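Local coordinates for putative phenazine biosynthesis PhzC/PhzF protein (Clostridium difficile, PDB 4DUN), which probably acts as an isomerase of the PhzF family, at residues A[41-45]-A[46-50]; A[62-65]-A[66-69]; A[106-110]-A[111-115]. All blocks are in the same frame, centred on the assembly; numbering follows the deposited sequence. Where two conformers were deposited one is given.

In the fold
Contacts 1 and 2 are neighbours, their centres about 7 Å apart, and they meet directly: Thr48 N probably bonds to Phe63 O, and Pro65 packs on Leu45 O. Strand 47-54 carries one and strand 57-63 the other, side by side in the sheet. Contact 1 is buried and lies partly against the second subunit; contact 2 is partly buried; contact 3 sits on the surface, about 23 and 25 Å from the other two between centres. The chemistry follows: an amide, a hydroxyl and a water in the buried turn, a threonine-tied turn with Glu68 stacked on the Phe63 ring in contact 2, and charged and amide side chains at the hairpin tip of 106-115.

Contact 1. Residues A[41-45]-A[46-50]; sequences EENNL and PETAF
Asn43 reaches across the turn to Thr48, where the NH2 end of its amide meets the threonine hydroxyl close to the plane of the amide. Asn43 ND2 donates to Thr48 OG1 at 3.1 Å, with an N-H...O angle of 161°. The two side chains cross at about a right angle, and Thr48 CG2 lies 3.7 Å from the same Asn43 ND2. In Thr48 the hydroxyl stands anti to the carbonyl carbon (chi1 -63°), beside its own backbone N, and this turns OG1 to the amide. The same hydroxyl has a second task: Thr48 OG1 donates to water 1 at 2.8 Å, and that water gives a hydrogen to Leu45 O, also at 2.8 Å. OG1 is thus gripped as acceptor and as donor, which fixes its rotation, and the water ties the bend to the strand.

This is the return from helix to strand in the beta-alpha-beta unit formed by strand 20-27, helix 33-43 and strand 47-54. Asn44 ends the helix by adopting positive phi (59°), and Pro46 continues the bend. Next in the chain is Glu47, the predicted active-site residue, whose carboxylate lies near a nickel ion and a bound molecule, probably from the crystallisation liquor. Leu45 and Asn43 both pack on Tyr6 of strand 4-11. The helix end also faces the dimer partner: Glu42 forms a salt bridge with Arg231 of the second subunit, Asn43 touches Phe254 of the second subunit, and Asn44 O is hydrogen-bonded to Asn44 ND2 of that subunit.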
ATOM      1  N   GLU A  41       0.598   3.572   8.345  0.50 17.37           N
ATOM      2  CA  GLU A  41      -0.578   2.838   7.889  0.50 17.34           C
ATOM      3  C   GLU A  41      -1.296   3.613   6.761  0.50 20.03           C
ATOM      4  O   GLU A  41      -1.767   2.996   5.796  0.50 18.94           O
ATOM      5  CB  GLU A  41      -1.517   2.589   9.079  0.50 19.69           C
ATOM      6  CG  GLU A  41      -2.637   1.607   8.786  0.50 26.61           C
ATOM      7  CD  GLU A  41      -3.645   1.419   9.904  0.50 37.79           C
ATOM      8  OE1 GLU A  41      -3.347   1.784  11.067  0.50 26.02           O
ATOM      9  OE2 GLU A  41      -4.744   0.900   9.606  0.50 29.31           O
ATOM     10  N   GLU A  42      -1.368   4.952   6.889  1.00 16.82           N
ATOM     11  CA  GLU A  42      -1.997   5.851   5.913  1.00 16.96           C
ATOM     12  C   GLU A  42      -1.202   5.858   4.592  1.00 18.95           C
ATOM     13  O   GLU A  42      -1.796   5.753   3.512  1.00 18.14           O
ATOM     14  CB  GLU A  42      -2.133   7.274   6.498  1.00 18.20           C
ATOM     15  CG  GLU A  42      -2.851   8.253   5.572  1.00 20.55           C
ATOM     16  CD  GLU A  42      -4.354   8.138   5.435  1.00 37.20           C
ATOM     17  OE1 GLU A  42      -4.972   7.314   6.148  1.00 27.12           O
ATOM     18  OE2 GLU A  42      -4.917   8.917   4.631  1.00 29.16           O
ATOM     19  N   ASN A  43       0.133   5.927   4.682  1.00 16.10           N
ATOM     20  CA  ASN A  43       0.989   5.876   3.503  1.00 15.62           C
ATOM     21  C   ASN A  43       0.876   4.530   2.767  1.00 19.57           C
ATOM     22  O   ASN A  43       0.892   4.497   1.527  1.00 17.46           O
ATOM     23  CB  ASN A  43       2.435   6.124   3.900  1.00 14.29           C
ATOM     24  CG  ASN A  43       2.688   7.564   4.242  1.00 19.80           C
ATOM     25  OD1 ASN A  43       2.051   8.472   3.711  1.00 16.56           O
ATOM     26  ND2 ASN A  43       3.680   7.805   5.099  1.00 18.31           N
ATOM     27  N   ASN A  44       0.755   3.431   3.536  1.00 16.64           N
ATOM     28  CA  ASN A  44       0.678   2.057   3.034  1.00 17.11           C
ATOM     29  C   ASN A  44       1.918   1.664   2.198  1.00 21.07           C
ATOM     30  O   ASN A  44       1.862   0.738   1.381  1.00 20.18           O
ATOM     31  CB  ASN A  44      -0.611   1.802   2.230  1.00 18.38           C
ATOM     32  CG  ASN A  44      -0.959   0.337   2.212  1.00 24.59           C
ATOM     33  OD1 ASN A  44      -0.780  -0.371   3.223  1.00 20.59           O
ATOM     34  ND2 ASN A  44      -1.360  -0.169   1.048  1.00 16.79           N
ATOM     35  N   LEU A  45       3.042   2.359   2.420  1.00 17.63           N
ATOM     36  CA  LEU A  45       4.288   2.002   1.766  1.00 16.99           C
ATOM     37  C   LEU A  45       4.982   0.914   2.624  1.00 19.17           C
ATOM     38  O   LEU A  45       4.682   0.810   3.813  1.00 19.02           O
ATOM     39  CB  LEU A  45       5.174   3.245   1.535  1.00 16.93           C
ATOM     40  CG  LEU A  45       4.648   4.226   0.482  1.00 19.65           C
ATOM     41  CD1 LEU A  45       5.474   5.511   0.465  1.00 19.00           C
ATOM     42  CD2 LEU A  45       4.608   3.576  -0.916  1.00 21.46           C
ATOM     43  N   PRO A  46       5.866   0.068   2.038  1.00 16.33           N
ATOM     44  CA  PRO A  46       6.494  -1.029   2.815  1.00 15.72           C
ATOM     45  C   PRO A  46       7.046  -0.565   4.171  1.00 18.83           C
ATOM     46  O   PRO A  46       6.852  -1.235   5.193  1.00 17.14           O
ATOM     47  CB  PRO A  46       7.606  -1.512   1.892  1.00 17.68           C
ATOM     48  CG  PRO A  46       7.044  -1.273   0.507  1.00 22.17           C
ATOM     49  CD  PRO A  46       6.298   0.039   0.616  1.00 17.74           C
ATOM     50  N   GLU A  47       7.659   0.626   4.178  1.00 16.06           N
ATOM     51  CA  GLU A  47       8.077   1.313   5.396  1.00 15.69           C
ATOM     52  C   GLU A  47       7.935   2.810   5.231  1.00 18.76           C
ATOM     53  O   GLU A  47       8.116   3.334   4.117  1.00 18.91           O
ATOM     54  CB  GLU A  47       9.555   1.013   5.766  1.00 17.98           C
ATOM     55  CG  GLU A  47       9.831  -0.349   6.397  1.00 21.91           C
ATOM     56  CD  GLU A  47      10.012  -1.507   5.434  1.00 31.11           C
ATOM     57  OE1 GLU A  47      10.146  -1.273   4.208  1.00 21.54           O
ATOM     58  OE2 GLU A  47       9.979  -2.666   5.910  1.00 28.32           O
ATOM     59  N   THR A  48       7.655   3.500   6.353  1.00 15.15           N
ATOM     60  CA  THR A  48       7.782   4.950   6.505  1.00 15.16           C
ATOM     61  C   THR A  48       8.862   5.161   7.553  1.00 17.88           C
ATOM     62  O   THR A  48       8.748   4.649   8.681  1.00 17.47           O
ATOM     63  CB  THR A  48       6.470   5.684   6.861  1.00 17.28           C
ATOM     64  OG1 THR A  48       5.566   5.497   5.776  1.00 18.10           O
ATOM     65  CG2 THR A  48       6.697   7.198   7.065  1.00 16.02           C
ATOM     66  N   ALA A  49       9.904   5.911   7.176  1.00 15.28           N
ATOM     67  CA  ALA A  49      11.013   6.309   8.043  1.00 15.87           C
ATOM     68  C   ALA A  49      10.684   7.663   8.672  1.00 18.88           C
ATOM     69  O   ALA A  49      10.121   8.536   7.998  1.00 19.08           O
ATOM     70  CB  ALA A  49      12.305   6.394   7.239  1.00 17.27           C
ATOM     71  N   PHE A  50      10.953   7.808   9.963  1.00 14.94           N
ATOM     72  CA  PHE A  50      10.708   9.060  10.685  1.00 15.51           C
ATOM     73  C   PHE A  50      12.023   9.553  11.200  1.00 19.82           C
ATOM     74  O   PHE A  50      12.666   8.842  11.977  1.00 18.51           O
ATOM     75  CB  PHE A  50       9.716   8.861  11.853  1.00 17.48           C
ATOM     76  CG  PHE A  50       8.334   8.515  11.393  1.00 18.02           C
ATOM     77  CD1 PHE A  50       7.970   7.187  11.161  1.00 19.25           C
ATOM     78  CD2 PHE A  50       7.387   9.511  11.183  1.00 19.95           C
ATOM     79  CE1 PHE A  50       6.708   6.871  10.651  1.00 19.05           C
ATOM     80  CE2 PHE A  50       6.108   9.188  10.686  1.00 21.18           C
ATOM     81  CZ  PHE A  50       5.787   7.876  10.422  1.00 17.82           C
TER
HETATM   82  O   HOH W   1       4.164   3.184   5.161  1.00 15.63           O

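Contact 2. Residues A[62-65]-A[66-69]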
ATOM      1  N   TRP A  62      11.620   3.385  11.942  1.00 15.96           N
ATOM      2  CA  TRP A  62      10.923   2.868  10.793  1.00 16.05           C
ATOM      3  C   TRP A  62       9.688   2.104  11.222  1.00 18.24           C
ATOM      4  O   TRP A  62       9.719   1.350  12.147  1.00 16.52           O
ATOM      5  CB  TRP A  62      11.784   1.930   9.951  1.00 15.83           C
ATOM      6  CG  TRP A  62      13.221   2.264   9.796  1.00 16.25           C
ATOM      7  CD1 TRP A  62      13.794   2.930   8.773  1.00 18.73           C
ATOM      8  CD2 TRP A  62      14.273   1.907  10.668  1.00 16.23           C
ATOM      9  NE1 TRP A  62      15.110   3.009   8.938  1.00 17.61           N
ATOM     10  CE2 TRP A  62      15.446   2.412  10.114  1.00 20.12           C
ATOM     11  CE3 TRP A  62      14.336   1.221  11.869  1.00 18.16           C
ATOM     12  CZ2 TRP A  62      16.655   2.239  10.696  1.00 19.75           C
ATOM     13  CZ3 TRP A  62      15.530   1.077  12.450  1.00 19.76           C
ATOM     14  CH2 TRP A  62      16.676   1.580  11.874  1.00 19.98           C
ATOM     15  N   PHE A  63       8.628   2.297  10.460  1.00 16.04           N
ATOM     16  CA  PHE A  63       7.364   1.621  10.693  1.00 15.95           C
ATOM     17  C   PHE A  63       6.853   1.019   9.410  1.00 19.21           C
ATOM     18  O   PHE A  63       6.814   1.705   8.383  1.00 17.93           O
ATOM     19  CB  PHE A  63       6.327   2.628  11.211  1.00 17.26           C
ATOM     20  CG  PHE A  63       6.517   3.074  12.629  1.00 17.93           C
ATOM     21  CD1 PHE A  63       7.498   4.014  12.955  1.00 20.25           C
ATOM     22  CD2 PHE A  63       5.681   2.610  13.638  1.00 20.29           C
ATOM     23  CE1 PHE A  63       7.652   4.452  14.276  1.00 21.35           C
ATOM     24  CE2 PHE A  63       5.834   3.061  14.956  1.00 22.94           C
ATOM     25  CZ  PHE A  63       6.827   3.972  15.262  1.00 20.19           C
ATOM     26  N   THR A  64       6.417  -0.240   9.468  1.00 17.45           N
ATOM     27  CA  THR A  64       5.690  -0.817   8.339  1.00 16.98           C
ATOM     28  C   THR A  64       4.237  -0.305   8.511  1.00 19.31           C
ATOM     29  O   THR A  64       3.941   0.270   9.566  1.00 18.52           O
ATOM     30  CB  THR A  64       5.754  -2.364   8.357  1.00 18.98           C
ATOM     31  OG1 THR A  64       4.991  -2.816   9.481  1.00 19.53           O
ATOM     32  CG2 THR A  64       7.193  -2.921   8.379  1.00 20.57           C
ATOM     33  N   PRO A  65       3.279  -0.622   7.620  1.00 17.57           N
ATOM     34  CA  PRO A  65       1.884  -0.211   7.883  1.00 19.32           C
ATOM     35  C   PRO A  65       1.274  -0.879   9.141  1.00 24.35           C
ATOM     36  O   PRO A  65       0.179  -0.491   9.563  1.00 24.47           O
ATOM     37  CB  PRO A  65       1.153  -0.687   6.624  1.00 21.02           C
ATOM     38  CG  PRO A  65       2.219  -0.652   5.544  1.00 23.36           C
ATOM     39  CD  PRO A  65       3.410  -1.232   6.277  1.00 19.01           C
ATOM     40  N   LYS A  66       1.982  -1.874   9.736  1.00 21.04           N
ATOM     41  CA  LYS A  66       1.493  -2.640  10.884  1.00 22.49           C
ATOM     42  C   LYS A  66       2.279  -2.490  12.199  1.00 24.89           C
ATOM     43  O   LYS A  66       1.671  -2.665  13.264  1.00 24.41           O
ATOM     44  CB  LYS A  66       1.488  -4.144  10.524  1.00 26.83           C
ATOM     45  CG  LYS A  66       0.444  -4.535   9.483  1.00 39.54           C
ATOM     46  CD  LYS A  66       0.211  -6.043   9.506  1.00 55.71           C
ATOM     47  CE  LYS A  66      -0.836  -6.496   8.518  1.00 70.57           C
ATOM     48  NZ  LYS A  66      -0.287  -6.622   7.144  1.00 80.94           N
ATOM     49  N   ALA A  67       3.612  -2.269  12.153  1.00 19.41           N
ATOM     50  CA  ALA A  67       4.413  -2.228  13.377  1.00 19.98           C
ATOM     51  C   ALA A  67       5.698  -1.453  13.229  1.00 20.66           C
ATOM     52  O   ALA A  67       6.212  -1.286  12.114  1.00 20.36           O
ATOM     53  CB  ALA A  67       4.754  -3.653  13.815  1.00 21.90           C
ATOM     54  N   GLU A  68       6.272  -1.061  14.371  1.00 17.57           N
ATOM     55  CA  GLU A  68       7.600  -0.469  14.378  1.00 17.42           C
ATOM     56  C   GLU A  68       8.627  -1.595  14.219  1.00 23.05           C
ATOM     57  O   GLU A  68       8.416  -2.684  14.747  1.00 23.77           O
ATOM     58  CB  GLU A  68       7.836   0.298  15.670  1.00 18.55           C
ATOM     59  CG  GLU A  68       9.141   1.076  15.622  1.00 22.28           C
ATOM     60  CD  GLU A  68       9.507   1.888  16.849  1.00 24.39           C
ATOM     61  OE1 GLU A  68       8.714   1.916  17.818  1.00 22.44           O
ATOM     62  OE2 GLU A  68      10.569   2.552  16.807  1.00 22.28           O
ATOM     63  N   ILE A  69       9.701  -1.359  13.459  1.00 19.73           N
ATOM     64  CA  ILE A  69      10.733  -2.383  13.242  1.00 18.53           C
ATOM     65  C   ILE A  69      12.053  -1.839  13.768  1.00 21.70           C
ATOM     66  O   ILE A  69      12.178  -0.621  13.968  1.00 20.62           O
ATOM     67  CB  ILE A  69      10.796  -2.870  11.773  1.00 20.62           C
ATOM     68  CG1 ILE A  69      11.087  -1.701  10.794  1.00 19.33           C
ATOM     69  CG2 ILE A  69       9.517  -3.654  11.424  1.00 20.28           C
ATOM     70  CD1 ILE A  69      11.362  -2.121   9.364  1.00 21.51           C
TER
HETATM   71  O   HOH W   2      12.300   1.986  14.660  1.00 16.91           O
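Phe63 and Glu68 face each other across the beta hairpin in which strand 57-63 turns back into the short, weakly bonded strand 68-69, and they form a non-hydrogen-bonded antiparallel pair. Backbone bonds close the hairpin. Ile69 N donates to Trp62 O at 3.0 Å and is nearly straight at 172°, while Thr64 N donates to Ala67 O at 2.9 Å.

Within the turn, the side chain of Thr64 does the work of a further acceptor. Its OG1 sits between the backbone N and the carbonyl carbon (chi1 68°), which aims it into the bend, where both Lys66 N and Ala67 N donate to it. One hydroxyl oxygen therefore serves two successive peptide N-H groups and holds the turn closed. Pro65 packs against Asn44, and Thr64 itself touches Glu47, the predicted active-site residue.

Side chains pack on both faces of the hairpin. On one, Glu68 CB lies over a face of the Phe63 ring, 3.8 Å from the centroid, a CH-pi contact. The extended glutamate then runs on across the ring, so that its carboxylate stacks with the phenyl, the planes 15° apart. Its OE2 has a salt bridge to Arg61 and a hydrogen bond from Gln99. On the other face Ile69 CG1 packs on Trp62 CB. Separately, Thr64 CG2, in the turn, meets Ile69 CG2 at 3.9 Å.

A water finishes the network: water 2 accepts from Trp62 N and donates both to Glu68 OE2 and, at 2.7 Å, to Ile69 O.

Contact 3. Residues A[106-110]-A[111-115]; sequences TRNGN and LYEMI
Leu111 and Glu113 meet strand 106-108 on the face that also carries Thr106 and Asn108. Leu111 is fixed mainly through its backbone: Asn108 N donates to Leu111 O at 2.8 Å, and Leu111 N returns a bond to Asn108 O, arriving from well above that carbonyl's plane. Leu111 CB comes within 3.3 Å of Asn108 O.

Glu113 pairs with Thr106 by two backbone bonds, Glu113 N to Thr106 O at 2.7 Å and Thr106 N to Glu113 O at 3.0 Å. Its extended side chain crosses the neighbouring strand to Asn108, whose ND2 donates to Glu113 OE2 at 2.9 Å. Here OE2 lies close to the amide plane, but the N-H comes from above the carboxylate, and the two planes stand 78° apart. OE2 also has a long, weak ion pair with Lys246. The other carboxylate oxygen, OE1, lies against Thr106 CB and CG2. Water 3 bonds to Thr106 OG1 and Glu113 O.

Thr106 thus packs beside the glutamate, while the opposite face belongs to Arg107 and Tyr112, side by side and pointing the same way. With CG anti to the backbone N (chi1 -174°) and the chain extended, Arg107 runs along the tyrosine, putting CD 3.4 Å from Tyr112 OH and that hydroxyl over one face of the guanidinium. Arg107 NE then donates to Gly109 O, and NH2 to Asn110 OD1 at 2.7 Å, so the arginine clasps the turn; Ser84 takes NH1. Tyr112 packs on helix 73-87. Strands 101-108 and 111-117 form a beta hairpin with a two-residue loop, Gly109 and Asn110 at the corners of a type II' turn.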
ATOM      1  N   THR A 106      27.346   7.115   4.071  1.00 18.60           N
ATOM      2  CA  THR A 106      28.252   8.054   3.406  1.00 18.60           C
ATOM      3  C   THR A 106      27.761   8.312   1.997  1.00 22.36           C
ATOM      4  O   THR A 106      27.466   7.360   1.273  1.00 22.50           O
ATOM      5  CB  THR A 106      29.702   7.543   3.405  1.00 25.02           C
ATOM      6  OG1 THR A 106      30.109   7.307   4.751  1.00 25.71           O
ATOM      7  CG2 THR A 106      30.661   8.543   2.759  1.00 25.49           C
ATOM      8  N   ARG A 107      27.648   9.596   1.616  1.00 19.82           N
ATOM      9  CA  ARG A 107      27.265   9.994   0.265  1.00 19.53           C
ATOM     10  C   ARG A 107      28.531  10.146  -0.549  1.00 23.85           C
ATOM     11  O   ARG A 107      29.421  10.917  -0.180  1.00 23.90           O
ATOM     12  CB  ARG A 107      26.442  11.308   0.248  1.00 18.80           C
ATOM     13  CG  ARG A 107      25.918  11.626  -1.159  1.00 21.24           C
ATOM     14  CD  ARG A 107      25.121  12.898  -1.193  1.00 22.42           C
ATOM     15  NE  ARG A 107      24.810  13.318  -2.563  1.00 21.98           N
ATOM     16  CZ  ARG A 107      24.043  14.358  -2.850  1.00 28.77           C
ATOM     17  NH1 ARG A 107      23.515  15.087  -1.877  1.00 21.95           N
ATOM     18  NH2 ARG A 107      23.814  14.696  -4.116  1.00 26.49           N
ATOM     19  N   ASN A 108      28.637   9.387  -1.630  1.00 20.49           N
ATOM     20  CA  ASN A 108      29.804   9.430  -2.521  1.00 20.73           C
ATOM     21  C   ASN A 108      29.242   9.757  -3.900  1.00 22.92           C
ATOM     22  O   ASN A 108      28.694   8.877  -4.569  1.00 20.38           O
ATOM     23  CB  ASN A 108      30.551   8.083  -2.458  1.00 22.00           C
ATOM     24  CG  ASN A 108      31.734   7.964  -3.401  1.00 40.03           C
ATOM     25  OD1 ASN A 108      31.994   8.828  -4.254  1.00 27.84           O
ATOM     26  ND2 ASN A 108      32.496   6.885  -3.249  1.00 35.25           N
ATOM     27  N   GLY A 109      29.316  11.036  -4.284  1.00 21.68           N
ATOM     28  CA  GLY A 109      28.693  11.523  -5.513  1.00 21.66           C
ATOM     29  C   GLY A 109      27.197  11.456  -5.270  1.00 24.40           C
ATOM     30  O   GLY A 109      26.695  12.130  -4.373  1.00 23.03           O
ATOM     31  N   ASN A 110      26.491  10.577  -5.989  1.00 21.63           N
ATOM     32  CA  ASN A 110      25.055  10.335  -5.764  1.00 20.18           C
ATOM     33  C   ASN A 110      24.816   8.895  -5.293  1.00 22.92           C
ATOM     34  O   ASN A 110      23.668   8.408  -5.275  1.00 22.04           O
ATOM     35  CB  ASN A 110      24.236  10.695  -7.016  1.00 21.31           C
ATOM     36  CG  ASN A 110      24.119  12.184  -7.181  1.00 28.67           C
ATOM     37  OD1 ASN A 110      23.989  12.923  -6.206  1.00 33.28           O
ATOM     38  ND2 ASN A 110      24.178  12.671  -8.412  1.00 24.06           N
ATOM     39  N   LEU A 111      25.877   8.246  -4.835  1.00 19.34           N
ATOM     40  CA  LEU A 111      25.785   6.894  -4.297  1.00 18.42           C
ATOM     41  C   LEU A 111      25.768   6.968  -2.776  1.00 21.62           C
ATOM     42  O   LEU A 111      26.504   7.741  -2.191  1.00 20.42           O
ATOM     43  CB  LEU A 111      26.978   6.046  -4.723  1.00 18.81           C
ATOM     44  CG  LEU A 111      26.956   5.423  -6.113  1.00 24.60           C
ATOM     45  CD1 LEU A 111      28.344   4.965  -6.519  1.00 26.01           C
ATOM     46  CD2 LEU A 111      25.959   4.283  -6.183  1.00 24.74           C
ATOM     47  N   TYR A 112      24.934   6.158  -2.138  1.00 17.46           N
ATOM     48  CA  TYR A 112      24.867   6.142  -0.682  1.00 17.17           C
ATOM     49  C   TYR A 112      25.474   4.841  -0.194  1.00 19.96           C
ATOM     50  O   TYR A 112      25.039   3.772  -0.575  1.00 18.88           O
ATOM     51  CB  TYR A 112      23.432   6.362  -0.206  1.00 17.45           C
ATOM     52  CG  TYR A 112      23.000   7.765  -0.527  1.00 18.61           C
ATOM     53  CD1 TYR A 112      23.147   8.783   0.399  1.00 19.96           C
ATOM     54  CD2 TYR A 112      22.509   8.085  -1.780  1.00 19.10           C
ATOM     55  CE1 TYR A 112      22.788  10.067   0.093  1.00 20.96           C
ATOM     56  CE2 TYR A 112      22.148   9.363  -2.091  1.00 20.90           C
ATOM     57  CZ  TYR A 112      22.290  10.355  -1.152  1.00 23.56           C
ATOM     58  OH  TYR A 112      21.934  11.639  -1.457  1.00 23.16           O
ATOM     59  N   GLU A 113      26.495   4.962   0.645  1.00 17.71           N
ATOM     60  CA  GLU A 113      27.259   3.824   1.137  1.00 17.56           C
ATOM     61  C   GLU A 113      26.977   3.384   2.566  1.00 19.89           C
ATOM     62  O   GLU A 113      26.913   4.200   3.476  1.00 17.74           O
ATOM     63  CB  GLU A 113      28.759   4.126   1.024  1.00 19.52           C
ATOM     64  CG  GLU A 113      29.199   4.658  -0.327  1.00 25.45           C
ATOM     65  CD  GLU A 113      30.681   4.983  -0.378  1.00 31.80           C
ATOM     66  OE1 GLU A 113      31.252   5.332   0.672  1.00 27.90           O
ATOM     67  OE2 GLU A 113      31.265   4.895  -1.469  1.00 25.47           O
ATOM     68  N   MET A 114      26.823   2.077   2.741  1.00 16.57           N
ATOM     69  CA  MET A 114      26.585   1.510   4.074  1.00 16.80           C
ATOM     70  C   MET A 114      27.544   0.344   4.289  1.00 21.22           C
ATOM     71  O   MET A 114      27.689  -0.523   3.422  1.00 19.97           O
ATOM     72  CB  MET A 114      25.116   1.071   4.238  1.00 18.87           C
ATOM     73  CG  MET A 114      24.122   2.183   3.920  1.00 23.65           C
ATOM     74  SD  MET A 114      22.356   1.743   4.044  1.00 27.81           S
ATOM     75  CE  MET A 114      22.193   0.565   2.734  1.00 25.46           C
ATOM     76  N   ILE A 115      28.210   0.334   5.448  1.00 17.44           N
ATOM     77  CA  ILE A 115      29.209  -0.674   5.779  1.00 17.76           C
ATOM     78  C   ILE A 115      28.583  -1.664   6.739  1.00 21.31           C
ATOM     79  O   ILE A 115      28.056  -1.287   7.788  1.00 19.31           O
ATOM     80  CB  ILE A 115      30.521  -0.036   6.318  1.00 21.64           C
ATOM     81  CG1 ILE A 115      31.191   0.809   5.210  1.00 22.84           C
ATOM     82  CG2 ILE A 115      31.488  -1.133   6.846  1.00 21.37           C
ATOM     83  CD1 ILE A 115      32.386   1.679   5.657  1.00 28.75           C
TER
HETATM   84  O   HOH W   3      29.723   4.582   5.142  1.00 24.80           O
HETATM   85  O   HOH W   4      21.698  11.976  -4.193  1.00 25.10           O